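Local coordinates for protein thermoresistant glucokinase (Janibacter sp. HTCC2649, PDB 4EUN) that probably catalyses ATP-dependent phosphorylation of gluconate to 6-phosphogluconate, as a P-loop carbohydrate kinase of the gluconokinase class, at residues A60-H64 / W86-L90; P134-I138 / D175-P179. All blocks are in the same frame, centred on the assembly; numbering follows the deposited sequence. Where two conformers were deposited one is given.

Contact 1. Residues A60-H64 / W86-L90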
loop_
_atom_site.group_PDB
_atom_site.type_symbol
_atom_site.label_atom_id
_atom_site.label_comp_id
_atom_site.label_asym_id
_atom_site.label_seq_id
_atom_site.Cartn_x
_atom_site.Cartn_y
_atom_site.Cartn_z
ATOM N N ALA A 60 4.284 0.908 4.878
ATOM C CA ALA A 60 5.180 0.473 5.950
ATOM C C ALA A 60 4.477 -0.078 7.191
ATOM O O ALA A 60 5.040 -0.929 7.874
ATOM C CB ALA A 60 6.153 1.589 6.350
ATOM N N ASP A 61 3.259 0.377 7.484
ATOM C CA ASP A 61 2.586 -0.105 8.694
ATOM C C ASP A 61 2.317 -1.610 8.616
ATOM O O ASP A 61 2.134 -2.255 9.638
ATOM C CB ASP A 61 1.280 0.653 8.975
ATOM C CG ASP A 61 1.494 1.925 9.760
ATOM O OD1 ASP A 61 2.585 2.092 10.348
ATOM O OD2 ASP A 61 0.555 2.754 9.814
ATOM N N ALA A 62 2.279 -2.179 7.412
ATOM C CA ALA A 62 1.994 -3.598 7.302
ATOM C C ALA A 62 3.144 -4.424 7.869
ATOM O O ALA A 62 2.962 -5.590 8.215
ATOM C CB ALA A 62 1.726 -3.981 5.840
ATOM N N PHE A 63 4.315 -3.803 7.979
ATOM C CA PHE A 63 5.508 -4.460 8.517
ATOM C C PHE A 63 5.528 -4.449 10.041
ATOM O O PHE A 63 6.352 -5.133 10.648
ATOM C CB PHE A 63 6.780 -3.777 8.011
ATOM C CG PHE A 63 7.046 -3.980 6.545
ATOM C CD1 PHE A 63 6.331 -3.270 5.589
ATOM C CD2 PHE A 63 8.040 -4.853 6.128
ATOM C CE1 PHE A 63 6.591 -3.435 4.234
ATOM C CE2 PHE A 63 8.308 -5.025 4.773
ATOM C CZ PHE A 63 7.585 -4.315 3.828
ATOM N N HIS A 64 4.655 -3.651 10.658
ATOM C CA HIS A 64 4.540 -3.633 12.122
ATOM C C HIS A 64 3.947 -4.961 12.573
ATOM O O HIS A 64 3.192 -5.591 11.834
ATOM C CB HIS A 64 3.600 -2.510 12.595
ATOM C CG HIS A 64 4.287 -1.232 12.965
ATOM N ND1 HIS A 64 5.276 -1.170 13.917
ATOM C CD2 HIS A 64 4.096 0.040 12.533
ATOM C CE1 HIS A 64 5.677 0.083 14.053
ATOM N NE2 HIS A 64 4.975 0.836 13.227
ATOM N N TRP A 86 10.930 -2.910 13.571
ATOM C CA TRP A 86 10.128 -2.496 12.426
ATOM C C TRP A 86 10.970 -1.766 11.380
ATOM O O TRP A 86 10.942 -2.100 10.195
ATOM C CB TRP A 86 8.973 -1.617 12.918
ATOM C CG TRP A 86 8.188 -0.892 11.854
ATOM C CD1 TRP A 86 7.436 -1.457 10.862
ATOM C CD2 TRP A 86 8.029 0.527 11.719
ATOM N NE1 TRP A 86 6.842 -0.478 10.110
ATOM C CE2 TRP A 86 7.186 0.750 10.612
ATOM C CE3 TRP A 86 8.525 1.630 12.423
ATOM C CZ2 TRP A 86 6.825 2.032 10.191
ATOM C CZ3 TRP A 86 8.171 2.904 12.006
ATOM C CH2 TRP A 86 7.330 3.095 10.896
ATOM N N LEU A 87 11.734 -0.777 11.823
ATOM C CA LEU A 87 12.632 -0.044 10.946
ATOM C C LEU A 87 13.672 -0.959 10.293
ATOM O O LEU A 87 13.992 -0.797 9.112
ATOM C CB LEU A 87 13.319 1.067 11.740
ATOM C CG LEU A 87 12.335 2.135 12.199
ATOM C CD1 LEU A 87 12.962 2.941 13.315
ATOM C CD2 LEU A 87 11.963 3.068 11.053
ATOM N N ARG A 88 14.208 -1.908 11.055
ATOM C CA ARG A 88 15.173 -2.848 10.484
ATOM C C ARG A 88 14.528 -3.741 9.433
ATOM O O ARG A 88 15.169 -4.083 8.448
ATOM C CB ARG A 88 15.858 -3.699 11.557
ATOM C CG ARG A 88 16.969 -2.972 12.302
ATOM C CD ARG A 88 17.697 -3.928 13.236
ATOM N NE ARG A 88 16.803 -4.449 14.267
ATOM C CZ ARG A 88 16.801 -4.037 15.529
ATOM N NH1 ARG A 88 15.950 -4.561 16.400
ATOM N NH2 ARG A 88 17.660 -3.106 15.923
ATOM N N SER A 89 13.272 -4.117 9.633
ATOM C CA SER A 89 12.616 -4.974 8.636
ATOM C C SER A 89 12.361 -4.192 7.353
ATOM O O SER A 89 12.453 -4.748 6.250
ATOM C CB SER A 89 11.323 -5.574 9.186
ATOM O OG SER A 89 10.302 -4.602 9.249
ATOM N N LEU A 90 12.058 -2.903 7.486
ATOM C CA LEU A 90 11.883 -2.038 6.320
ATOM C C LEU A 90 13.198 -1.882 5.565
ATOM O O LEU A 90 13.232 -1.928 4.324
ATOM C CB LEU A 90 11.355 -0.660 6.737
ATOM C CG LEU A 90 9.948 -0.637 7.326
ATOM C CD1 LEU A 90 9.664 0.738 7.895
ATOM C CD2 LEU A 90 8.936 -0.974 6.241
#

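Contact 2. Residues P134-I138 / D175-P179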
loop_
_atom_site.group_PDB
_atom_site.type_symbol
_atom_site.label_atom_id
_atom_site.label_comp_id
_atom_site.label_asym_id
_atom_site.label_seq_id
_atom_site.Cartn_x
_atom_site.Cartn_y
_atom_site.Cartn_z
ATOM N N PRO A 134 0.446 22.498 8.564
ATOM C CA PRO A 134 -0.033 22.904 9.882
ATOM C C PRO A 134 -0.948 21.854 10.496
ATOM O O PRO A 134 -1.779 21.274 9.802
ATOM C CB PRO A 134 -0.835 24.175 9.582
ATOM C CG PRO A 134 -0.295 24.675 8.286
ATOM C CD PRO A 134 0.032 23.429 7.502
ATOM N N ALA A 135 -0.800 21.621 11.793
ATOM C CA ALA A 135 -1.651 20.667 12.506
ATOM C C ALA A 135 -3.149 20.876 12.263
ATOM O O ALA A 135 -3.903 19.910 12.145
ATOM C CB ALA A 135 -1.348 20.695 14.002
ATOM N N GLU A 136 -3.578 22.133 12.189
ATOM C CA GLU A 136 -5.000 22.432 12.030
ATOM C C GLU A 136 -5.542 21.943 10.684
ATOM O O GLU A 136 -6.705 21.541 10.585
ATOM C CB GLU A 136 -5.269 23.930 12.213
ATOM C CG GLU A 136 -6.745 24.309 12.169
ATOM C CD GLU A 136 -7.579 23.595 13.224
ATOM O OE1 GLU A 136 -8.788 23.390 12.982
ATOM O OE2 GLU A 136 -7.035 23.243 14.294
ATOM N N VAL A 137 -4.698 21.968 9.656
ATOM C CA VAL A 137 -5.101 21.483 8.332
ATOM C C VAL A 137 -5.187 19.967 8.339
ATOM O O VAL A 137 -6.102 19.381 7.752
ATOM C CB VAL A 137 -4.128 21.939 7.228
ATOM C CG1 VAL A 137 -4.537 21.346 5.861
ATOM C CG2 VAL A 137 -4.091 23.453 7.157
ATOM N N ILE A 138 -4.228 19.334 9.005
ATOM C CA ILE A 138 -4.233 17.879 9.139
ATOM C C ILE A 138 -5.488 17.425 9.881
ATOM O O ILE A 138 -6.175 16.504 9.436
ATOM C CB ILE A 138 -2.966 17.365 9.867
ATOM C CG1 ILE A 138 -1.726 17.713 9.041
ATOM C CG2 ILE A 138 -3.048 15.850 10.086
ATOM C CD1 ILE A 138 -0.404 17.510 9.754
ATOM N N ASP A 175 4.312 20.453 0.922
ATOM C CA ASP A 175 3.283 21.105 1.726
ATOM C C ASP A 175 1.916 20.544 1.361
ATOM O O ASP A 175 1.446 20.743 0.240
ATOM C CB ASP A 175 3.329 22.625 1.496
ATOM C CG ASP A 175 2.425 23.398 2.435
ATOM O OD1 ASP A 175 1.388 22.862 2.883
ATOM O OD2 ASP A 175 2.759 24.566 2.728
ATOM N N LEU A 176 1.280 19.848 2.304
ATOM C CA LEU A 176 0.041 19.115 2.022
ATOM C C LEU A 176 -1.156 20.025 1.762
ATOM O O LEU A 176 -2.246 19.547 1.427
ATOM C CB LEU A 176 -0.276 18.114 3.138
ATOM C CG LEU A 176 -0.371 18.601 4.590
ATOM C CD1 LEU A 176 -1.697 19.294 4.888
ATOM C CD2 LEU A 176 -0.176 17.422 5.527
ATOM N N ARG A 177 -0.964 21.326 1.925
ATOM C CA ARG A 177 -2.003 22.282 1.565
ATOM C C ARG A 177 -2.116 22.415 0.050
ATOM O O ARG A 177 -3.117 22.920 -0.458
ATOM C CB ARG A 177 -1.724 23.641 2.204
ATOM C CG ARG A 177 -1.950 23.639 3.698
ATOM C CD ARG A 177 -1.480 24.924 4.342
ATOM N NE ARG A 177 -0.023 25.023 4.348
ATOM C CZ ARG A 177 0.659 25.973 4.980
ATOM N NH1 ARG A 177 0.019 26.907 5.655
ATOM N NH2 ARG A 177 1.981 25.982 4.933
ATOM N N GLN A 178 -1.087 21.964 -0.668
ATOM C CA GLN A 178 -1.086 22.057 -2.127
ATOM C C GLN A 178 -1.811 20.866 -2.724
ATOM O O GLN A 178 -1.896 19.807 -2.099
ATOM C CB GLN A 178 0.343 22.170 -2.680
ATOM C CG GLN A 178 1.023 23.488 -2.300
ATOM C CD GLN A 178 2.499 23.537 -2.664
ATOM O OE1 GLN A 178 3.003 22.680 -3.390
ATOM N NE2 GLN A 178 3.200 24.544 -2.156
ATOM N N PRO A 179 -2.365 21.040 -3.933
ATOM C CA PRO A 179 -3.047 19.881 -4.518
ATOM C C PRO A 179 -2.071 18.747 -4.827
ATOM O O PRO A 179 -0.947 19.003 -5.272
ATOM C CB PRO A 179 -3.688 20.443 -5.794
ATOM C CG PRO A 179 -2.971 21.729 -6.076
ATOM C CD PRO A 179 -2.491 22.254 -4.759
#

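Contact 1. Residues A60-H64 / W86-L90
His64 and Trp86 stack face to face where the 3-10 turn that follows strand 56-59 meets helix 80-99, in what is probably the P-loop kinase fold, a parallel sheet flanked by helices. The His64 imidazole lies over the five-membered ring of the indole, centroids 3.5 Å apart and planes only 13° from parallel. His64 NE2 sits over the indole system, while CE1 is 3.3 Å from Trp86 CD2. The opposite indole face is met by Leu90 CD1, which holds the ring between imidazole and leucine. With CG anti to the backbone N (chi1 169°), the Trp86 indole reaches across to the turn and presents its pyrrole edge there. Its NE1 donates to Ala60 O at 2.9 Å in a nearly straight bond (177°). The acceptor lies in the indole plane, but the donor stands above the carbonyl plane, and Phe63 N reaches the same oxygen from the opposite face. Two donors thus grip this carbonyl, and the bond fixes the rotation of the indole that the histidine stacks on.

From the turn, Phe63 packs against Trp86, Ser89 and Leu90 of the helix. Its CB rests against Trp86 CD1, at the edge of the indole, and Leu90 places CD2 over the phenyl face, a CH-pi contact 3.7 Å from the ring centroid. Trp93 of the same chain meets the Phe63 ring edge-to-face. The turn also touches the second subunit: Trp93 and Arg97 of that subunit donate to Ala62 O and His64 O. Ser89 OG passes 3.8 Å from Phe63 CB and turns back to donate to Trp86 O at 2.8 Å, a carbonyl that also receives Leu90 N.

Contact 2. Residues P134-I138 / D175-P179
Val137 and Arg177 bring their CA atoms to 7.5 Å where the first turn of helix 135-142, with Pro134 at its N-cap position, faces a type I beta turn from Asp175 to Gln178; no hydrogen bond joins the two segments, and the contact is side-chain packing. The beta turn follows strand 171-175, and Asp175 shapes it twice: its carbonyl accepts from Gln178 N, and its OD1 accepts from Arg177 N at 3.0 Å, an Asx turn.

The same carboxylate holds the arginine. Arg177 NE donates to the syn lone pair of OD1, almost straight at 175° and in the guanidinium plane, while NH2 reaches OD2 at 2.7 Å from a more tilted position. This side-on, two-nitrogen salt bridge fixes the orientation of the guanidinium plane, and Pro134 lies over one of its faces, with CD 3.5 Å from Arg177 NE and CG 3.5 Å from NH1. A bend at chi3 (-71°) folds the arginine's end back to its aspartate, and its CG and CD cross the methyls of Val137 at about a right angle.

Next to the salt bridge the packing is aliphatic. Leu176 has CG wedged between its backbone N and carbonyl carbon (chi1 55°), and its two methyls divide between two partners: CD1 meets Val137 CG1 at 3.6 Å as the two side chains run past each other in opposite directions, and CD2 meets Ile138 CG1 at 3.9 Å, crosswise.

Ile138 continues inward to Val37, Asp132 and Leu155, and Leu176 to Ser40 and Leu131. The contact therefore joins the start of helix 135-142 to the turn between strand 171-175 and helix 180-191, beside strand 127-132, with helix 155-161 packed against Ala135 and Ile138.

Contacts 1 and 2 lie on opposite sides of the chain's centre, their own centres 26 Å apart and their nearest atoms about 14 Å apart. They follow one another along the chain without touching. Each involves a loop leaving one of the two strands outermost, within this chain, in the five-stranded parallel sheet: 56-59 for contact 1, 171-175 for contact 2. Strand 31-35 lies at the middle of the sheet, between those two strands, and is followed by a probable P-loop (Walker A), including Gly36, Lys42 and Thr43. The side chains of Asp61 in contact 1 and Leu176 in contact 2 both lie near that motif without touching it. Of the two, contact 1 alone borders the second subunit.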